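Local coordinates for protein tetraacyldisaccharide 4'-kinase (Aquifex aeolicus, PDB 4EHX) that probably transfers the gamma-phosphate of ATP to the 4'-position of a tetraacyldisaccharide 1-phosphate, forming lipid IVA in lipid A biosynthesis, at residues Tyr57-Leu62 with Leu306-Ile310; Lys65-Ser71 with Pro132-Asp138; Arg227-Ser233 with Gly272-Thr278; Val244-Ile250 with Ala293-Lys297. All coordinates share one frame. Numbering follows the deposited sequence.

Interaction 1: residues Tyr57-Leu62 with Leu306-Ile310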
# COMPACT_ATOMS: atom_id res chain seq x y z
N TYR A 57 -8.55 1.34 4.08
CA TYR A 57 -9.84 0.73 4.34
C TYR A 57 -9.87 0.02 5.70
O TYR A 57 -10.80 0.19 6.49
CB TYR A 57 -10.17 -0.25 3.21
CG TYR A 57 -11.32 -1.17 3.54
CD1 TYR A 57 -12.64 -0.76 3.37
CD2 TYR A 57 -11.08 -2.45 4.02
CE1 TYR A 57 -13.69 -1.61 3.68
CE2 TYR A 57 -12.12 -3.31 4.32
CZ TYR A 57 -13.42 -2.88 4.16
OH TYR A 57 -14.44 -3.74 4.48
N LEU A 58 -8.83 -0.76 5.96
CA LEU A 58 -8.71 -1.48 7.22
C LEU A 58 -8.58 -0.53 8.41
O LEU A 58 -9.20 -0.72 9.46
CB LEU A 58 -7.48 -2.41 7.15
CG LEU A 58 -7.10 -3.18 8.41
CD1 LEU A 58 -8.25 -4.11 8.81
CD2 LEU A 58 -5.81 -3.99 8.15
N ALA A 59 -7.78 0.52 8.26
CA ALA A 59 -7.61 1.47 9.35
C ALA A 59 -8.96 2.12 9.69
O ALA A 59 -9.27 2.36 10.86
CB ALA A 59 -6.55 2.54 9.01
N ASP A 60 -9.77 2.36 8.66
CA ASP A 60 -11.11 2.90 8.87
C ASP A 60 -12.03 1.94 9.62
O ASP A 60 -12.87 2.36 10.42
CB ASP A 60 -11.76 3.32 7.54
CG ASP A 60 -13.16 3.88 7.73
OD1 ASP A 60 -13.24 5.06 8.14
OD2 ASP A 60 -14.16 3.16 7.52
N LEU A 61 -11.89 0.64 9.37
CA LEU A 61 -12.68 -0.34 10.10
C LEU A 61 -12.33 -0.26 11.59
O LEU A 61 -13.18 -0.51 12.45
CB LEU A 61 -12.44 -1.76 9.58
CG LEU A 61 -12.96 -2.12 8.19
CD1 LEU A 61 -12.69 -3.59 7.88
CD2 LEU A 61 -14.46 -1.80 8.07
N LEU A 62 -11.09 0.10 11.87
CA LEU A 62 -10.57 0.20 13.25
C LEU A 62 -10.57 1.63 13.79
O LEU A 62 -9.76 1.97 14.65
CB LEU A 62 -9.14 -0.34 13.28
CG LEU A 62 -8.99 -1.84 13.01
CD1 LEU A 62 -7.58 -2.21 12.53
CD2 LEU A 62 -9.37 -2.64 14.27
N LEU A 306 -15.32 -9.95 7.62
CA LEU A 306 -13.98 -9.47 7.90
C LEU A 306 -13.94 -8.75 9.25
O LEU A 306 -13.01 -8.94 10.04
CB LEU A 306 -13.45 -8.58 6.77
CG LEU A 306 -12.09 -7.94 7.04
CD1 LEU A 306 -11.02 -9.03 7.24
CD2 LEU A 306 -11.71 -7.00 5.91
N LYS A 307 -14.98 -7.95 9.53
CA LYS A 307 -15.07 -7.23 10.79
C LYS A 307 -15.06 -8.22 11.95
O LYS A 307 -14.45 -7.97 12.99
CB LYS A 307 -16.35 -6.37 10.87
CG LYS A 307 -16.32 -5.13 9.95
CD LYS A 307 -17.62 -4.33 10.11
CE LYS A 307 -17.59 -3.00 9.36
NZ LYS A 307 -18.92 -2.31 9.46
N LYS A 308 -15.76 -9.33 11.78
CA LYS A 308 -15.79 -10.36 12.82
C LYS A 308 -14.41 -10.97 13.06
O LYS A 308 -14.04 -11.20 14.21
CB LYS A 308 -16.81 -11.45 12.49
CG LYS A 308 -16.89 -12.56 13.54
CD LYS A 308 -18.13 -13.42 13.31
CE LYS A 308 -18.22 -14.54 14.35
NZ LYS A 308 -19.40 -15.41 14.10
N LEU A 309 -13.66 -11.24 11.99
CA LEU A 309 -12.31 -11.79 12.16
C LEU A 309 -11.45 -10.80 12.92
O LEU A 309 -10.64 -11.19 13.76
CB LEU A 309 -11.64 -12.08 10.81
CG LEU A 309 -12.07 -13.30 10.00
CD1 LEU A 309 -11.34 -13.29 8.66
CD2 LEU A 309 -11.80 -14.60 10.75
N ILE A 310 -11.61 -9.52 12.61
CA ILE A 310 -10.79 -8.50 13.23
C ILE A 310 -11.10 -8.38 14.71
O ILE A 310 -10.21 -8.38 15.55
CB ILE A 310 -10.96 -7.16 12.52
CG1 ILE A 310 -10.39 -7.27 11.10
CG2 ILE A 310 -10.28 -6.02 13.29
CD1 ILE A 310 -10.76 -6.10 10.21
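Ile310 packs against Leu58 and Leu61 of the facing helix and Leu62 just past its end. Its CD1 is 3.5 Å from Leu58 CD1 and 3.9 Å from Leu61 CD1. Its CG2 is 3.6 Å from Leu62 CD2. Leu306, one helical turn earlier, extends the patch: its CD2 lies 4.1 Å from Leu61 CD1 and 4.0 Å from Tyr57 CE2, at the edge of the tyrosine ring. The CA-to-CB bond of Leu61 points toward the partner helix. Its CD2 also meets the aliphatic part of Lys307, at 3.6 Å from CE, on the exposed margin. The contact is therefore made by side-chain carbons. The short axes stay 11.6 Å apart and cross at -66°, so side chains fill the gap. Tyr57 OH is hydrogen-bonded to Glu303 in the first turn of helix 303-312. Helix 51-61 begins within the predicted ATP-binding segment, with Lys51 and Thr52 in its first turn. It packs on strand 38-43 through Leu58, and Leu62 touches Ile39 of that strand. The C-terminal helix 303-312 lies beside it, and Leu306 also reaches Leu300 of strand 291-300.

Interaction 2: residues Lys65-Ser71 with Pro132-Asp138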
# COMPACT_ATOMS: atom_id res chain seq x y z
N LYS A 65 -10.21 2.40 17.48
CA LYS A 65 -8.99 1.99 18.17
C LYS A 65 -7.83 2.94 17.87
O LYS A 65 -7.83 3.63 16.85
CB LYS A 65 -8.56 0.58 17.72
CG LYS A 65 -9.54 -0.53 18.06
CD LYS A 65 -9.64 -0.73 19.57
CE LYS A 65 -10.40 -2.01 19.91
NZ LYS A 65 -10.43 -2.21 21.39
N ARG A 66 -6.84 2.96 18.76
CA ARG A 66 -5.61 3.69 18.51
C ARG A 66 -4.73 2.83 17.61
O ARG A 66 -4.20 1.81 18.04
CB ARG A 66 -4.90 4.00 19.83
CG ARG A 66 -5.71 4.95 20.73
CD ARG A 66 -5.14 5.02 22.15
NE ARG A 66 -3.80 5.63 22.18
CZ ARG A 66 -3.58 6.95 22.20
NH1 ARG A 66 -4.60 7.79 22.17
NH2 ARG A 66 -2.34 7.42 22.23
N VAL A 67 -4.60 3.24 16.34
CA VAL A 67 -3.93 2.42 15.32
C VAL A 67 -2.54 2.96 14.99
O VAL A 67 -2.33 4.17 14.88
CB VAL A 67 -4.78 2.42 14.02
CG1 VAL A 67 -4.06 1.66 12.88
CG2 VAL A 67 -6.19 1.87 14.29
N CYS A 68 -1.59 2.05 14.80
CA CYS A 68 -0.28 2.44 14.32
C CYS A 68 0.11 1.55 13.17
O CYS A 68 0.06 0.32 13.28
CB CYS A 68 0.77 2.35 15.44
SG CYS A 68 2.42 2.89 14.96
N ILE A 69 0.53 2.16 12.06
CA ILE A 69 1.06 1.41 10.93
C ILE A 69 2.55 1.16 11.14
O ILE A 69 3.27 2.08 11.50
CB ILE A 69 0.93 2.20 9.61
CG1 ILE A 69 -0.50 2.70 9.40
CG2 ILE A 69 1.48 1.37 8.42
CD1 ILE A 69 -1.52 1.62 9.35
N LEU A 70 3.01 -0.07 10.92
CA LEU A 70 4.43 -0.36 10.94
C LEU A 70 4.85 -0.57 9.50
O LEU A 70 4.47 -1.58 8.88
CB LEU A 70 4.74 -1.63 11.77
CG LEU A 70 4.30 -1.60 13.23
CD1 LEU A 70 4.68 -2.93 13.93
CD2 LEU A 70 4.97 -0.41 13.95
N SER A 71 5.59 0.40 8.98
CA SER A 71 6.02 0.39 7.59
C SER A 71 7.53 0.12 7.50
O SER A 71 8.28 0.45 8.42
CB SER A 71 5.67 1.75 6.97
OG SER A 71 5.61 1.70 5.56
N PRO A 132 -0.32 2.60 21.11
CA PRO A 132 -1.34 2.06 20.21
C PRO A 132 -2.09 0.85 20.78
O PRO A 132 -1.58 0.14 21.64
CB PRO A 132 -0.54 1.66 18.97
CG PRO A 132 0.80 1.29 19.51
CD PRO A 132 1.04 2.20 20.68
N GLU A 133 -3.30 0.62 20.29
CA GLU A 133 -4.07 -0.56 20.66
C GLU A 133 -3.95 -1.68 19.63
O GLU A 133 -4.25 -2.83 19.93
CB GLU A 133 -5.53 -0.19 20.83
CG GLU A 133 -5.73 0.69 22.05
CD GLU A 133 -7.12 1.27 22.13
OE1 GLU A 133 -7.56 1.89 21.15
OE2 GLU A 133 -7.77 1.08 23.17
N VAL A 134 -3.53 -1.35 18.41
CA VAL A 134 -3.40 -2.36 17.36
C VAL A 134 -2.39 -1.88 16.33
O VAL A 134 -2.28 -0.68 16.07
CB VAL A 134 -4.77 -2.67 16.68
CG1 VAL A 134 -5.40 -1.37 16.10
CG2 VAL A 134 -4.62 -3.75 15.60
N PHE A 135 -1.62 -2.81 15.77
CA PHE A 135 -0.70 -2.50 14.68
C PHE A 135 -1.17 -3.08 13.36
O PHE A 135 -1.73 -4.17 13.32
CB PHE A 135 0.69 -3.08 14.94
CG PHE A 135 1.40 -2.43 16.06
CD1 PHE A 135 1.94 -1.16 15.91
CD2 PHE A 135 1.56 -3.10 17.28
CE1 PHE A 135 2.63 -0.55 16.96
CE2 PHE A 135 2.24 -2.50 18.33
CZ PHE A 135 2.78 -1.22 18.16
N ILE A 136 -0.94 -2.33 12.29
CA ILE A 136 -1.15 -2.88 10.95
C ILE A 136 0.22 -2.88 10.28
O ILE A 136 0.90 -1.85 10.24
CB ILE A 136 -2.11 -2.01 10.12
CG1 ILE A 136 -3.53 -2.02 10.71
CG2 ILE A 136 -2.13 -2.47 8.66
CD1 ILE A 136 -4.42 -0.89 10.14
N LEU A 137 0.63 -4.03 9.75
CA LEU A 137 1.87 -4.05 8.99
C LEU A 137 1.46 -3.73 7.56
O LEU A 137 0.63 -4.43 6.96
CB LEU A 137 2.54 -5.44 9.01
CG LEU A 137 2.64 -6.17 10.35
CD1 LEU A 137 3.50 -7.45 10.20
CD2 LEU A 137 3.24 -5.26 11.42
N ASP A 138 2.00 -2.66 7.01
CA ASP A 138 1.76 -2.46 5.60
C ASP A 138 2.88 -3.24 4.91
O ASP A 138 4.07 -3.07 5.19
CB ASP A 138 1.64 -0.99 5.20
CG ASP A 138 2.97 -0.29 5.19
OD1 ASP A 138 3.89 -0.82 5.82
OD2 ASP A 138 3.08 0.80 4.57
O HOH W 1 -10.75 0.15 22.85
O HOH W 2 5.45 -3.54 7.20
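Apolar side chains line both faces of this parallel strand pair. On one face Val67 CG1 and Ile69 CD1 meet Ile136, each at 3.8 Å, from its CD1 and CB in turn. On the other, Leu70 CD1 makes an off-centre CH-pi contact with the Phe135 ring, 4.2 Å from its centroid, and Cys68 SG lies at the ring edge. Backbone hydrogen bonds alternate between the strands: Cys68 N to Val134 O (3.1 Å), Ile136 N to Cys68 O (3.0 Å) and Leu70 N to Ile136 O (2.8 Å). At the start of the pair, Glu133 OE1 accepts from Arg66 N (2.7 Å), and a water joins Glu133 OE2 to Lys65 NZ. At the far end Ser71 OG donates to Asp138 OD2 (2.9 Å). Strand 67-71 continues the sheet to strand 112-116, and strand 134-138 to strand 38-43. Such a parallel core is typical of P-loop kinases. Asp138 ends its strand with its side chain about 4 Å from that of Lys51 of the predicted ATP site, consistent with a Walker B acid.

Interaction 3: residues Arg227-Ser233 with Gly272-Thr278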
# COMPACT_ATOMS: atom_id res chain seq x y z
N ARG A 227 -14.47 22.07 -16.88
CA ARG A 227 -13.07 22.47 -16.80
C ARG A 227 -12.27 21.38 -17.51
O ARG A 227 -12.55 20.19 -17.35
CB ARG A 227 -12.54 22.64 -15.37
CG ARG A 227 -13.25 23.68 -14.50
CD ARG A 227 -12.95 25.10 -14.97
NE ARG A 227 -11.53 25.27 -15.29
CZ ARG A 227 -10.65 25.91 -14.52
NH1 ARG A 227 -11.03 26.47 -13.38
NH2 ARG A 227 -9.38 26.01 -14.90
N GLU A 228 -11.28 21.78 -18.30
CA GLU A 228 -10.28 20.84 -18.79
C GLU A 228 -9.08 20.92 -17.85
O GLU A 228 -8.79 21.99 -17.30
CB GLU A 228 -9.84 21.18 -20.22
CG GLU A 228 -10.94 21.04 -21.26
CD GLU A 228 -10.47 21.38 -22.67
OE1 GLU A 228 -9.46 22.11 -22.81
OE2 GLU A 228 -11.12 20.93 -23.63
N VAL A 229 -8.38 19.81 -17.65
CA VAL A 229 -7.27 19.81 -16.70
C VAL A 229 -5.95 19.55 -17.39
O VAL A 229 -5.90 19.05 -18.52
CB VAL A 229 -7.46 18.74 -15.62
CG1 VAL A 229 -8.77 18.97 -14.87
CG2 VAL A 229 -7.42 17.36 -16.23
N ILE A 230 -4.87 19.90 -16.71
CA ILE A 230 -3.53 19.51 -17.12
C ILE A 230 -3.10 18.38 -16.19
O ILE A 230 -3.07 18.55 -14.98
CB ILE A 230 -2.55 20.68 -16.99
CG1 ILE A 230 -2.96 21.82 -17.93
CG2 ILE A 230 -1.14 20.23 -17.30
CD1 ILE A 230 -2.27 23.13 -17.65
N ALA A 231 -2.80 17.22 -16.76
CA ALA A 231 -2.40 16.08 -15.95
C ALA A 231 -0.92 15.79 -16.11
O ALA A 231 -0.32 16.08 -17.15
CB ALA A 231 -3.22 14.85 -16.33
N PHE A 232 -0.33 15.21 -15.07
CA PHE A 232 1.08 14.87 -15.08
C PHE A 232 1.43 13.76 -14.09
O PHE A 232 0.73 13.54 -13.10
CB PHE A 232 1.96 16.11 -14.88
CG PHE A 232 1.86 16.71 -13.50
CD1 PHE A 232 2.67 16.25 -12.47
CD2 PHE A 232 1.00 17.77 -13.25
CE1 PHE A 232 2.60 16.81 -11.21
CE2 PHE A 232 0.93 18.34 -11.99
CZ PHE A 232 1.73 17.86 -10.97
N SER A 233 2.51 13.05 -14.39
CA SER A 233 2.90 11.91 -13.58
C SER A 233 4.41 11.86 -13.45
O SER A 233 5.14 12.12 -14.41
CB SER A 233 2.38 10.61 -14.21
OG SER A 233 2.58 9.52 -13.33
N GLY A 272 -4.67 29.67 -11.92
CA GLY A 272 -5.94 29.60 -12.63
C GLY A 272 -6.19 28.30 -13.37
O GLY A 272 -7.31 28.06 -13.84
N GLU A 273 -5.18 27.45 -13.49
CA GLU A 273 -5.38 26.14 -14.12
C GLU A 273 -5.56 25.08 -13.04
O GLU A 273 -5.12 25.26 -11.90
CB GLU A 273 -4.22 25.78 -15.05
CG GLU A 273 -3.98 26.75 -16.20
CD GLU A 273 -4.96 26.59 -17.35
OE1 GLU A 273 -5.57 25.50 -17.46
OE2 GLU A 273 -5.13 27.54 -18.15
N ILE A 274 -6.20 23.97 -13.41
CA ILE A 274 -6.35 22.83 -12.53
C ILE A 274 -5.48 21.68 -13.00
O ILE A 274 -5.46 21.35 -14.18
CB ILE A 274 -7.81 22.34 -12.46
CG1 ILE A 274 -8.70 23.47 -11.94
CG2 ILE A 274 -7.91 21.08 -11.59
CD1 ILE A 274 -10.18 23.12 -11.93
N TYR A 275 -4.76 21.07 -12.06
CA TYR A 275 -3.87 19.96 -12.37
C TYR A 275 -4.32 18.69 -11.67
O TYR A 275 -4.83 18.72 -10.54
CB TYR A 275 -2.42 20.27 -11.95
CG TYR A 275 -1.83 21.46 -12.66
CD1 TYR A 275 -2.09 22.75 -12.22
CD2 TYR A 275 -1.01 21.30 -13.76
CE1 TYR A 275 -1.56 23.86 -12.87
CE2 TYR A 275 -0.47 22.40 -14.42
CZ TYR A 275 -0.75 23.67 -13.97
OH TYR A 275 -0.21 24.74 -14.63
N LEU A 276 -4.12 17.57 -12.35
CA LEU A 276 -4.30 16.24 -11.76
C LEU A 276 -2.99 15.48 -11.84
O LEU A 276 -2.30 15.53 -12.85
CB LEU A 276 -5.40 15.46 -12.49
CG LEU A 276 -6.78 16.11 -12.43
CD1 LEU A 276 -7.83 15.17 -13.01
CD2 LEU A 276 -7.10 16.48 -10.99
N THR A 277 -2.66 14.79 -10.76
CA THR A 277 -1.45 13.97 -10.72
C THR A 277 -1.71 12.80 -9.78
O THR A 277 -2.85 12.60 -9.34
CB THR A 277 -0.22 14.79 -10.27
OG1 THR A 277 0.96 13.98 -10.36
CG2 THR A 277 -0.40 15.31 -8.83
N THR A 278 -0.68 12.02 -9.48
CA THR A 278 -0.83 10.86 -8.61
C THR A 278 -0.56 11.23 -7.15
O THR A 278 0.13 12.21 -6.88
CB THR A 278 0.13 9.71 -8.99
OG1 THR A 278 1.48 10.08 -8.66
CG2 THR A 278 0.03 9.38 -10.48
O HOH W 3 -7.27 23.94 -16.08
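Strands 229-233 and 275-277 run parallel, and most side chains along them take chi1 near m, while Phe232 (p) and Thr277 (t) depart from it. The p rotamer of Phe232 (chi1 68°) brings its ring over Thr277, whose CB sits 3.8 Å from the ring centroid in a CH-pi contact, and sets CE2 3.9 Å from Tyr275 CB. With Thr277 in t, its OG1 donates to Phe232 O at 2.8 Å. Ile230 and Tyr275 both take m, and Ile230 CB lies 3.6 Å from Tyr275 CD2. The Tyr275 hydroxyl bonds to Glu270 N. On the opposite face Val229 CG2 meets Leu276 CD1 at 3.9 Å. Arg227 folds through m, m, m, so that NH2 donates to Gly272 O (3.1 Å) and Ile274 CD1 lies over a face of the guanidinium. Glu273 is also bent (m, m). Its OE1 accepts from a water that also bonds Ile274 N and Glu228 O, and it forms a salt bridge with Lys253. The backbone is joined by Ile230 N to Ile274 O, Leu276 N to Ile230 O and Phe232 N to Leu276 O, all 3.0 Å. The chemistry thus changes along the pair: a charged, hydrated margin at Arg227 and Glu273, a largely apolar middle, and at Thr277 a side-chain hydroxyl that supplies the last hydrogen bond between the strands.

Interaction 4: residues Val244-Ile250 with Ala293-Lys297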
# COMPACT_ATOMS: atom_id res chain seq x y z
N VAL A 244 -6.67 5.61 -16.70
CA VAL A 244 -7.68 5.86 -15.69
C VAL A 244 -8.43 7.17 -15.95
O VAL A 244 -9.65 7.23 -15.84
CB VAL A 244 -7.07 5.91 -14.28
CG1 VAL A 244 -8.12 6.32 -13.25
CG2 VAL A 244 -6.44 4.56 -13.92
N LEU A 245 -7.68 8.22 -16.28
CA LEU A 245 -8.27 9.52 -16.58
C LEU A 245 -9.24 9.40 -17.76
O LEU A 245 -10.33 9.98 -17.74
CB LEU A 245 -7.18 10.54 -16.90
CG LEU A 245 -6.26 10.97 -15.75
CD1 LEU A 245 -5.11 11.85 -16.26
CD2 LEU A 245 -7.06 11.71 -14.69
N LYS A 246 -8.83 8.65 -18.78
CA LYS A 246 -9.66 8.45 -19.96
C LYS A 246 -10.95 7.70 -19.63
O LYS A 246 -12.04 8.12 -20.00
CB LYS A 246 -8.87 7.70 -21.04
CG LYS A 246 -9.65 7.45 -22.32
CD LYS A 246 -8.82 6.69 -23.35
CE LYS A 246 -9.61 6.47 -24.63
NZ LYS A 246 -8.81 5.75 -25.67
N ASN A 247 -10.81 6.58 -18.91
CA ASN A 247 -11.97 5.77 -18.55
C ASN A 247 -12.97 6.50 -17.65
O ASN A 247 -14.15 6.16 -17.63
CB ASN A 247 -11.53 4.45 -17.89
CG ASN A 247 -10.74 3.56 -18.83
OD1 ASN A 247 -9.83 2.84 -18.40
ND2 ASN A 247 -11.09 3.59 -20.11
N LEU A 248 -12.49 7.50 -16.92
CA LEU A 248 -13.36 8.27 -16.04
C LEU A 248 -14.07 9.39 -16.80
O LEU A 248 -15.02 9.99 -16.30
CB LEU A 248 -12.56 8.87 -14.87
CG LEU A 248 -12.03 7.87 -13.83
CD1 LEU A 248 -11.32 8.60 -12.70
CD2 LEU A 248 -13.16 7.02 -13.29
N GLY A 249 -13.60 9.66 -18.02
CA GLY A 249 -14.20 10.68 -18.85
C GLY A 249 -13.74 12.08 -18.49
O GLY A 249 -14.38 13.07 -18.85
N ILE A 250 -12.63 12.17 -17.77
CA ILE A 250 -12.06 13.47 -17.42
C ILE A 250 -11.37 14.08 -18.64
O ILE A 250 -10.55 13.42 -19.29
CB ILE A 250 -11.09 13.35 -16.24
CG1 ILE A 250 -11.83 12.82 -15.01
CG2 ILE A 250 -10.45 14.70 -15.94
CD1 ILE A 250 -10.92 12.40 -13.86
N ALA A 293 -5.32 14.86 -6.74
CA ALA A 293 -5.19 13.46 -7.14
C ALA A 293 -6.58 12.82 -7.14
O ALA A 293 -7.52 13.35 -6.56
CB ALA A 293 -4.24 12.70 -6.19
N LEU A 294 -6.71 11.68 -7.80
CA LEU A 294 -7.97 10.96 -7.79
C LEU A 294 -8.08 10.16 -6.50
O LEU A 294 -7.09 9.64 -5.98
CB LEU A 294 -8.07 10.05 -9.00
CG LEU A 294 -7.82 10.69 -10.37
CD1 LEU A 294 -7.86 9.64 -11.47
CD2 LEU A 294 -8.82 11.80 -10.63
N ASN A 295 -9.30 10.05 -5.97
CA ASN A 295 -9.52 9.29 -4.75
C ASN A 295 -10.49 8.16 -5.01
O ASN A 295 -11.62 8.38 -5.46
CB ASN A 295 -10.03 10.20 -3.63
CG ASN A 295 -9.90 9.57 -2.26
OD1 ASN A 295 -9.29 8.51 -2.09
ND2 ASN A 295 -10.46 10.23 -1.25
N PHE A 296 -10.03 6.94 -4.76
CA PHE A 296 -10.86 5.76 -4.89
C PHE A 296 -11.20 5.20 -3.52
O PHE A 296 -10.46 5.43 -2.56
CB PHE A 296 -10.13 4.71 -5.73
CG PHE A 296 -10.01 5.09 -7.17
CD1 PHE A 296 -9.06 6.02 -7.58
CD2 PHE A 296 -10.85 4.53 -8.13
CE1 PHE A 296 -8.95 6.37 -8.91
CE2 PHE A 296 -10.74 4.88 -9.45
CZ PHE A 296 -9.80 5.81 -9.85
N LYS A 297 -12.32 4.50 -3.41
CA LYS A 297 -12.71 3.88 -2.16
C LYS A 297 -12.78 2.38 -2.37
O LYS A 297 -13.10 1.93 -3.47
CB LYS A 297 -14.05 4.43 -1.67
CG LYS A 297 -14.00 5.86 -1.15
CD LYS A 297 -13.08 5.97 0.07
CE LYS A 297 -12.86 7.42 0.49
NZ LYS A 297 -14.13 8.09 0.89
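Helix 244-248 crosses strand 293-297 at 70°, with the short axes 11.6 Å apart. The nearest alpha carbons, Leu245 CA and Leu294 CA, are still 8.9 Å from each other. The helix ends in a Schellman motif. Gly249 has positive phi (81°), its N bonds to Lys246 O (3.0 Å) and Ile250 N bonds back to Leu245 O (3.2 Å). This turn directs Ile250 toward the strand. In the extended strand, Leu294 and Phe296 both point at the helix. Leu294 is the central residue. Its CD1 touches Val244 CG1 (3.8 Å), Leu245 CD2 (3.9 Å) and Leu248 CD1 (3.8 Å), while its CD2 meets Ile250 CD1 at 3.9 Å. Phe296 lies further along, with CZ 3.8 Å from Val244 CG1, which sits at the ring edge, and 4.3 Å from Leu248 CD1. Leu245 and Ile250 also pack on Leu276 of strand 275-277, so the helix rests on the sheet through several strands. Strand 291-300 is held by backbone hydrogen bonds to strand 201-212 on one side. All the side-chain contacts here are between carbons, which implies that helix and sheet are held by van der Waals packing and exclusion of water.

Overall arrangement
The four contacts form two touching pairs. In interactions 1 and 2, Leu58 CG lies 3.9 Å from Ile136 CD1, so helix 51-61 packs on the strand pair beside the predicted ATP site. In interactions 3 and 4, Ala231 CB is 3.5 Å from Leu245 CD1, which places helix 237-248 against the second group of strands. The centres of interactions 2 and 3 are about 34 Å apart, on opposite sides of the chain's centre, yet both reach one mixed sheet. Strand 291-300 of interaction 4 leads into helix 303-312 of interaction 1. The side chain of Phe296 comes within about 9 Å of Gly50 in the predicted ATP-binding loop.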